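Local coordinates for protein anabena Tic22 (Anabaena sp., PDB 4EV1) that probably acts as a chaperone in protein transport, as a cyanobacterial member of the Tic22-like family linked to thylakoids, at residues D167-G170 with L171-Q174; R139-P142 with D143-Y146; S3-Q6 with I7-K10; S215-Y218 with I219-L222. All blocks are in the same frame, centred on the assembly; numbering follows the deposited sequence. Where two conformers were deposited one is given.

Contact 1. Residues D167-G170 with L171-Q174; sequences DAQG and LLGQ
Leu172 N donates to Ala168 O at 2.9 Å, a nearly straight bond (172° at the hydrogen) that meets the carbonyl close to end-on and sits in the middle of helix 165-175. Next to it Gly173 N reaches Gln169 O at 3.0 Å, with the donor tilted 29° from the carbonyl plane. The bonds before and after are stretched: Leu171 N to Asp167 O and Gln174 N to Gly170 O both measure 3.4 Å and are weak. The four i to i+4 bonds thus occupy the carbonyls of residues 167-170 in turn, strongly in the centre and loosely at both flanks. Gln174 N has a second, also weak, acceptor in Leu171 O, and its side chain folds back alongside the turn, bringing NE2 to 3.7 Å from Gly170 O. Among the side chains, Gln169 and Leu172 lie alongside each other and point the same way. In one of two conformers of Gln169, a bend at chi2 (-75°) sets its OE1 3.5 Å from Leu172 CD2, a contact that is therefore doubtful. The Asp167 carboxylate is satisfied beyond the helix, where OD2 forms a salt bridge with Arg216. Ala168, Leu171 and Leu172 turn to the sheet, meeting Phe136, Val138, Phe162 and Ile184. Polar pairing within the turn is therefore left to the backbone, while the side chains divide into an apolar face against the strands and a polar remainder.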
# COMPACT_ATOMS: atom_id res chain seq x y z
N ASP A 167 11.91 -4.09 7.63
CA ASP A 167 11.25 -4.04 8.93
C ASP A 167 10.87 -5.46 9.39
O ASP A 167 10.96 -5.75 10.57
CB ASP A 167 9.97 -3.20 8.90
CG ASP A 167 10.25 -1.72 8.80
OD1 ASP A 167 11.11 -1.18 9.55
OD2 ASP A 167 9.61 -1.09 7.95
N ALA A 168 10.41 -6.32 8.48
CA ALA A 168 10.12 -7.72 8.85
C ALA A 168 11.42 -8.46 9.20
O ALA A 168 11.42 -9.29 10.12
CB ALA A 168 9.39 -8.46 7.75
N GLN A 169 12.51 -8.19 8.48
CA GLN A 169 13.78 -8.88 8.77
C GLN A 169 14.25 -8.52 10.16
O GLN A 169 14.85 -9.34 10.87
CB GLN A 169 14.88 -8.55 7.74
CG GLN A 169 15.03 -9.58 6.59
CD GLN A 169 15.74 -10.88 7.02
OE1 GLN A 169 15.34 -11.98 6.61
NE2 GLN A 169 16.78 -10.77 7.83
N GLY A 170 13.97 -7.28 10.56
CA GLY A 170 14.28 -6.82 11.91
C GLY A 170 13.60 -7.65 12.98
O GLY A 170 14.26 -8.11 13.90
N LEU A 171 12.28 -7.84 12.85
CA LEU A 171 11.52 -8.69 13.79
C LEU A 171 11.93 -10.15 13.73
O LEU A 171 12.07 -10.80 14.77
CB LEU A 171 10.01 -8.58 13.52
CG LEU A 171 9.07 -9.36 14.46
CD1 LEU A 171 9.21 -8.96 15.92
CD2 LEU A 171 7.63 -9.13 14.01
N LEU A 172 12.15 -10.67 12.52
CA LEU A 172 12.68 -12.02 12.35
C LEU A 172 13.92 -12.22 13.24
O LEU A 172 13.97 -13.15 14.05
CB LEU A 172 13.04 -12.30 10.90
CG LEU A 172 13.60 -13.69 10.63
CD1 LEU A 172 12.67 -14.73 11.22
CD2 LEU A 172 13.81 -13.90 9.14
N GLY A 173 14.88 -11.30 13.10
CA GLY A 173 16.11 -11.29 13.91
C GLY A 173 15.87 -11.39 15.41
O GLY A 173 16.62 -12.08 16.10
N GLN A 174 14.82 -10.73 15.92
CA GLN A 174 14.48 -10.79 17.36
C GLN A 174 13.86 -12.12 17.77
O GLN A 174 13.97 -12.52 18.93
CB GLN A 174 13.52 -9.67 17.75
CG GLN A 174 14.12 -8.27 17.74
CD GLN A 174 13.07 -7.17 17.79
OE1 GLN A 174 12.22 -7.14 18.69
NE2 GLN A 174 13.11 -6.26 16.83

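Contact 2. Residues R139-P142 with D143-Y146; sequences RFAP and DQGY
Chi1 of Arg139 (-56°) and likewise of Tyr146 places CG beside the backbone N, and the two side chains run alongside each other in the same direction. Arg139 CG lies 3.8 Å from Tyr146 CE1, and the guanidinium and ring planes differ by 24°. Chi3 of Arg139 (-76°) then bends the chain, and one guanidinium face receives Pro142 O, which stands 3.2 Å above the plane toward its rim. The charged end has its main partner across the sheet, a salt bridge from NH2 to Asp183, while Tyr146 OH bonds to Gln185 of the same strand. With an alanine in place of Arg139, the ring of Tyr146 would probably lose its aliphatic neighbour and Asp183 would be left without its mate. On the other side of the loop the extended side chain of Gln144 lays OE1 against Ala141 CB at 3.3 Å. The Phe140 ring passes near the carbonyl oxygen of Gly145, with CD2 3.4 Å away, and also meets His179. Two backbone bonds close the loop: Phe140 N to Gly145 O, 3.1 Å and approached nearly end-on, and Gln144 N to Ala141 O, 2.8 Å, whose donor stands above the carbonyl plane. The second closes a type I beta turn from Ala141 to Gln144, with Pro142 and Asp143 at its corners, in a hairpin-like loop whose ends are joined by the single beta bridge of Arg139 with Tyr146.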
# COMPACT_ATOMS: atom_id res chain seq x y z
N ARG A 139 6.67 -15.26 10.98
CA ARG A 139 6.01 -16.43 11.56
C ARG A 139 7.00 -17.17 12.39
O ARG A 139 8.20 -17.15 12.10
CB ARG A 139 5.50 -17.37 10.48
CG ARG A 139 4.58 -16.75 9.46
CD ARG A 139 4.06 -17.82 8.54
NE ARG A 139 5.05 -18.25 7.56
CZ ARG A 139 4.77 -18.93 6.45
NH1 ARG A 139 3.52 -19.27 6.16
NH2 ARG A 139 5.75 -19.26 5.62
N PHE A 140 6.51 -17.82 13.43
CA PHE A 140 7.35 -18.69 14.27
C PHE A 140 7.99 -19.83 13.43
O PHE A 140 9.14 -20.23 13.69
CB PHE A 140 6.53 -19.26 15.43
CG PHE A 140 6.14 -18.23 16.48
CD1 PHE A 140 7.11 -17.68 17.32
CD2 PHE A 140 4.85 -17.81 16.61
CE1 PHE A 140 6.77 -16.71 18.26
CE2 PHE A 140 4.50 -16.84 17.55
CZ PHE A 140 5.46 -16.31 18.38
N ALA A 141 7.25 -20.34 12.46
CA ALA A 141 7.73 -21.34 11.51
C ALA A 141 6.72 -21.40 10.37
O ALA A 141 5.59 -20.96 10.55
CB ALA A 141 7.86 -22.74 12.19
N PRO A 142 7.12 -21.92 9.19
CA PRO A 142 6.21 -21.96 8.04
C PRO A 142 4.82 -22.51 8.35
O PRO A 142 3.83 -22.06 7.78
CB PRO A 142 6.94 -22.88 7.05
CG PRO A 142 8.40 -22.71 7.38
CD PRO A 142 8.45 -22.47 8.88
N ASP A 143 4.76 -23.46 9.28
CA ASP A 143 3.51 -24.13 9.69
C ASP A 143 2.97 -23.60 11.02
O ASP A 143 2.10 -24.22 11.64
CB ASP A 143 3.78 -25.64 9.83
CG ASP A 143 5.14 -25.93 10.43
OD1 ASP A 143 5.37 -25.59 11.61
OD2 ASP A 143 6.00 -26.45 9.69
N GLN A 144 3.48 -22.46 11.48
CA GLN A 144 3.08 -21.95 12.79
C GLN A 144 2.51 -20.53 12.68
O GLN A 144 2.37 -20.02 11.58
CB GLN A 144 4.26 -22.12 13.78
CG GLN A 144 4.39 -23.60 14.26
CD GLN A 144 5.68 -23.92 15.01
OE1 GLN A 144 6.57 -23.07 15.16
NE2 GLN A 144 5.77 -25.16 15.49
N GLY A 145 2.13 -19.92 13.80
CA GLY A 145 1.36 -18.67 13.80
C GLY A 145 2.19 -17.43 13.57
O GLY A 145 3.43 -17.50 13.51
N TYR A 146 1.51 -16.30 13.43
CA TYR A 146 2.15 -15.00 13.25
C TYR A 146 2.63 -14.50 14.60
O TYR A 146 1.89 -14.59 15.58
CB TYR A 146 1.17 -14.00 12.62
CG TYR A 146 0.76 -14.51 11.30
CD1 TYR A 146 1.60 -14.39 10.23
CD2 TYR A 146 -0.43 -15.21 11.14
CE1 TYR A 146 1.27 -14.91 9.01
CE2 TYR A 146 -0.77 -15.75 9.92
CZ TYR A 146 0.09 -15.61 8.86
OH TYR A 146 -0.22 -16.12 7.64

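Contact 3. Residues S3-Q6 with I7-K10; sequences SEQQ and IKEK
The side-chain amide of Gln5 reaches one turn along helix 4-11 to the carboxylate of Glu9, NE2 donating to OE2 at 3.1 Å. The acceptor uses its anti lone pair and lies in the amide plane, although the two flat groups are turned 58° apart. With CG anti to the backbone N (chi1 -178°) and a bend at chi2 (60°), Gln5 swings its amide along the helix, its side chain crossing Glu9 at about a right angle. A water accepts from Lys8 NZ at 2.9 Å and, weakly, from Gln5 NE2, and the ammonium is salt-bridged to Asp12. At the N-terminal end of the helix Ser3 and Gln6 form a capping box: Gln6 N donates to Ser3 OG at 2.8 Å, and Gln6 OE1 takes the Ser3 N-H on a lone pair at 2.7 Å. Ile7 N bonds to Ser3 O at 2.9 Å, and Ile7 CG1 rests on the same oxygen at 3.3 Å. Ile7 is buried against Leu193 and Leu196, while the Glu4 carboxylate bonds to Tyr89 and Gln93. The box thus gives Ser3 N and Gln6 N side-chain acceptors, and the negative charge of Glu4, close to this helix start, would probably be favoured by the helix dipole's positive end.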
# COMPACT_ATOMS: atom_id res chain seq x y z
N SER A 3 -15.77 -4.24 10.71
CA SER A 3 -16.64 -3.33 9.98
C SER A 3 -15.85 -2.64 8.87
O SER A 3 -14.61 -2.68 8.88
CB SER A 3 -17.20 -2.28 10.92
OG SER A 3 -16.21 -1.33 11.29
N GLU A 4 -16.55 -2.05 7.91
CA GLU A 4 -15.94 -1.18 6.90
C GLU A 4 -15.17 0.01 7.52
O GLU A 4 -14.13 0.42 7.00
CB GLU A 4 -16.99 -0.65 5.91
CG GLU A 4 -17.37 -1.66 4.79
CD GLU A 4 -16.24 -1.92 3.76
OE1 GLU A 4 -16.32 -1.38 2.63
OE2 GLU A 4 -15.28 -2.67 4.06
N GLN A 5 -15.67 0.56 8.63
CA GLN A 5 -14.95 1.62 9.31
C GLN A 5 -13.68 1.09 9.99
O GLN A 5 -12.63 1.74 9.96
CB GLN A 5 -15.82 2.38 10.31
CG GLN A 5 -15.07 3.54 11.01
CD GLN A 5 -14.55 4.61 10.05
OE1 GLN A 5 -15.16 4.89 8.99
NE2 GLN A 5 -13.41 5.22 10.40
N GLN A 6 -13.75 -0.09 10.58
CA GLN A 6 -12.56 -0.69 11.17
C GLN A 6 -11.49 -1.01 10.13
O GLN A 6 -10.32 -0.81 10.40
CB GLN A 6 -12.92 -1.97 11.93
CG GLN A 6 -13.67 -1.68 13.23
CD GLN A 6 -14.22 -2.94 13.88
OE1 GLN A 6 -14.84 -3.78 13.22
NE2 GLN A 6 -14.00 -3.07 15.18
N ILE A 7 -11.89 -1.56 8.99
CA ILE A 7 -10.98 -1.87 7.89
C ILE A 7 -10.34 -0.56 7.38
O ILE A 7 -9.12 -0.51 7.21
CB ILE A 7 -11.69 -2.64 6.75
CG1 ILE A 7 -12.11 -4.03 7.23
CG2 ILE A 7 -10.80 -2.79 5.56
CD1 ILE A 7 -12.73 -4.92 6.15
N LYS A 8 -11.15 0.49 7.19
CA LYS A 8 -10.60 1.78 6.75
C LYS A 8 -9.53 2.29 7.72
O LYS A 8 -8.48 2.73 7.29
CB LYS A 8 -11.71 2.83 6.53
CG LYS A 8 -11.21 4.29 6.56
CD LYS A 8 -12.26 5.27 6.13
CE LYS A 8 -11.70 6.68 5.87
NZ LYS A 8 -10.93 7.26 7.02
N GLU A 9 -9.77 2.19 9.03
CA GLU A 9 -8.83 2.73 10.00
C GLU A 9 -7.51 1.96 10.04
O GLU A 9 -6.48 2.54 10.36
CB GLU A 9 -9.42 2.74 11.41
CG GLU A 9 -10.51 3.75 11.60
CD GLU A 9 -11.23 3.58 12.95
OE1 GLU A 9 -10.65 2.94 13.87
OE2 GLU A 9 -12.37 4.09 13.07
N LYS A 10 -7.56 0.66 9.74
CA LYS A 10 -6.35 -0.16 9.63
C LYS A 10 -5.57 0.26 8.39
O LYS A 10 -4.37 0.49 8.45
CB LYS A 10 -6.68 -1.66 9.59
CG LYS A 10 -7.16 -2.26 10.95
CD LYS A 10 -7.24 -3.74 10.88
CE LYS A 10 -7.77 -4.34 12.16
NZ LYS A 10 -6.92 -3.94 13.30
O HOH W 1 -12.73 8.20 9.08

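Contact 4. Residues S215-Y218 with I219-L222; sequences SREY and IRTL
Tyr218 O is gripped twice by Thr221, whose OG1 donates to it at 2.6 Å in the carbonyl plane while its backbone N reaches it at 2.9 Å from 59° out of that plane. Chi1 of Thr221 (75°) sets the hydroxyl between the backbone N and the carbonyl carbon, turned back to the preceding turn, and its CG2 touches Glu217 O at 3.5 Å. The side chains of Tyr218 and Thr221 cross at about a right angle. Further round, Leu222 CD2 packs by the phenol end, 4.1 Å from Tyr218 CZ. Putting an alanine at Tyr218 would remove this ring and would probably leave Leu222 without its apolar partner, opening a gap beside Tyr17. The two Thr221 bonds come late in helix 213-220, where the i to i+4 pattern of Ile219 N to Ser215 O and Arg220 N to Arg216 O gives way to the i to i+3 bonds of Thr221 to Tyr218 and Leu222 N to Ile219 O. Ile219 packs its CG1 at 3.2 Å on Ser215 O. The guanidinium of Arg220 lies flat over the backbone, one face centred on Glu217 CA at 3.8 Å. Arg216 runs in much the same direction as Arg220, its NE 5.1 Å from Arg220 NH2, and its NH1 is taken by Pro211 O. Ser215 OG bonds to Tyr17 OH on strand 15-20.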
# COMPACT_ATOMS: atom_id res chain seq x y z
N SER A 215 7.98 6.40 4.92
CA SER A 215 6.62 6.90 5.16
C SER A 215 6.39 7.21 6.65
O SER A 215 5.67 8.16 6.99
CB SER A 215 5.60 5.89 4.62
OG SER A 215 5.48 6.04 3.21
N ARG A 216 6.93 6.37 7.53
CA ARG A 216 6.76 6.60 8.98
C ARG A 216 7.42 7.92 9.37
O ARG A 216 6.81 8.71 10.11
CB ARG A 216 7.39 5.46 9.80
CG ARG A 216 6.61 4.14 9.68
CD ARG A 216 6.97 3.21 10.80
NE ARG A 216 8.43 2.97 10.93
CZ ARG A 216 9.11 2.00 10.31
NH1 ARG A 216 8.52 1.20 9.42
NH2 ARG A 216 10.41 1.83 10.56
N GLU A 217 8.62 8.15 8.87
CA GLU A 217 9.38 9.38 9.07
C GLU A 217 8.62 10.59 8.48
O GLU A 217 8.42 11.57 9.16
CB GLU A 217 10.76 9.26 8.40
CG GLU A 217 11.67 10.52 8.54
CD GLU A 217 13.04 10.39 7.82
OE1 GLU A 217 13.24 9.47 7.00
OE2 GLU A 217 13.91 11.26 8.06
N TYR A 218 8.15 10.47 7.24
CA TYR A 218 7.38 11.55 6.62
C TYR A 218 6.15 11.92 7.43
O TYR A 218 5.85 13.10 7.62
CB TYR A 218 6.95 11.16 5.21
CG TYR A 218 6.11 12.20 4.54
CD1 TYR A 218 6.68 13.40 4.14
CD2 TYR A 218 4.75 12.01 4.35
CE1 TYR A 218 5.94 14.36 3.55
CE2 TYR A 218 3.97 13.00 3.75
CZ TYR A 218 4.58 14.16 3.35
OH TYR A 218 3.87 15.17 2.77
N ILE A 219 5.42 10.89 7.90
CA ILE A 219 4.19 11.09 8.64
C ILE A 219 4.47 11.82 9.94
O ILE A 219 3.69 12.68 10.31
CB ILE A 219 3.46 9.75 8.93
CG1 ILE A 219 2.74 9.25 7.71
CG2 ILE A 219 2.44 9.89 10.07
CD1 ILE A 219 2.43 7.75 7.83
N ARG A 220 5.60 11.52 10.58
CA ARG A 220 5.99 12.23 11.80
C ARG A 220 6.19 13.74 11.55
O ARG A 220 6.19 14.48 12.51
CB ARG A 220 7.28 11.66 12.45
CG ARG A 220 7.09 10.34 13.14
CD ARG A 220 8.40 9.85 13.86
NE ARG A 220 8.94 8.66 13.20
CZ ARG A 220 10.18 8.53 12.71
NH1 ARG A 220 11.07 9.51 12.83
NH2 ARG A 220 10.53 7.41 12.14
N THR A 221 6.36 14.19 10.30
CA THR A 221 6.56 15.63 10.00
C THR A 221 5.25 16.46 9.92
O THR A 221 5.28 17.70 9.83
CB THR A 221 7.35 15.87 8.69
OG1 THR A 221 6.51 15.60 7.54
CG2 THR A 221 8.66 15.03 8.65
N LEU A 222 4.13 15.76 9.92
CA LEU A 222 2.84 16.34 9.58
C LEU A 222 2.07 16.82 10.81
O LEU A 222 2.19 16.22 11.87
CB LEU A 222 2.00 15.28 8.87
CG LEU A 222 2.50 14.79 7.53
CD1 LEU A 222 1.45 13.81 6.95
CD2 LEU A 222 2.78 15.97 6.58

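Along the chain the four contacts follow in the order 3, 2, 1, 4, without overlap. Three are turns of helices, 4-11, 165-175 and 213-220, and contact 2 lies at the end of strand 134-139 and in the loop leading to strand 149-151. Contacts 1 and 4 are joined directly: Asp167 OD2 and Arg216 NH1 form a salt bridge of 2.9 Å, tying helix 165-175 to helix 213-220. Contacts 1 and 2 have centres about 14 Å apart and both meet strand 183-188, without touching each other. Contact 3 stands apart, its centre about 22 to 27 Å from those of the others; on the N-terminal helix, it touches none of them and packs against helices 85-94 and 189-198.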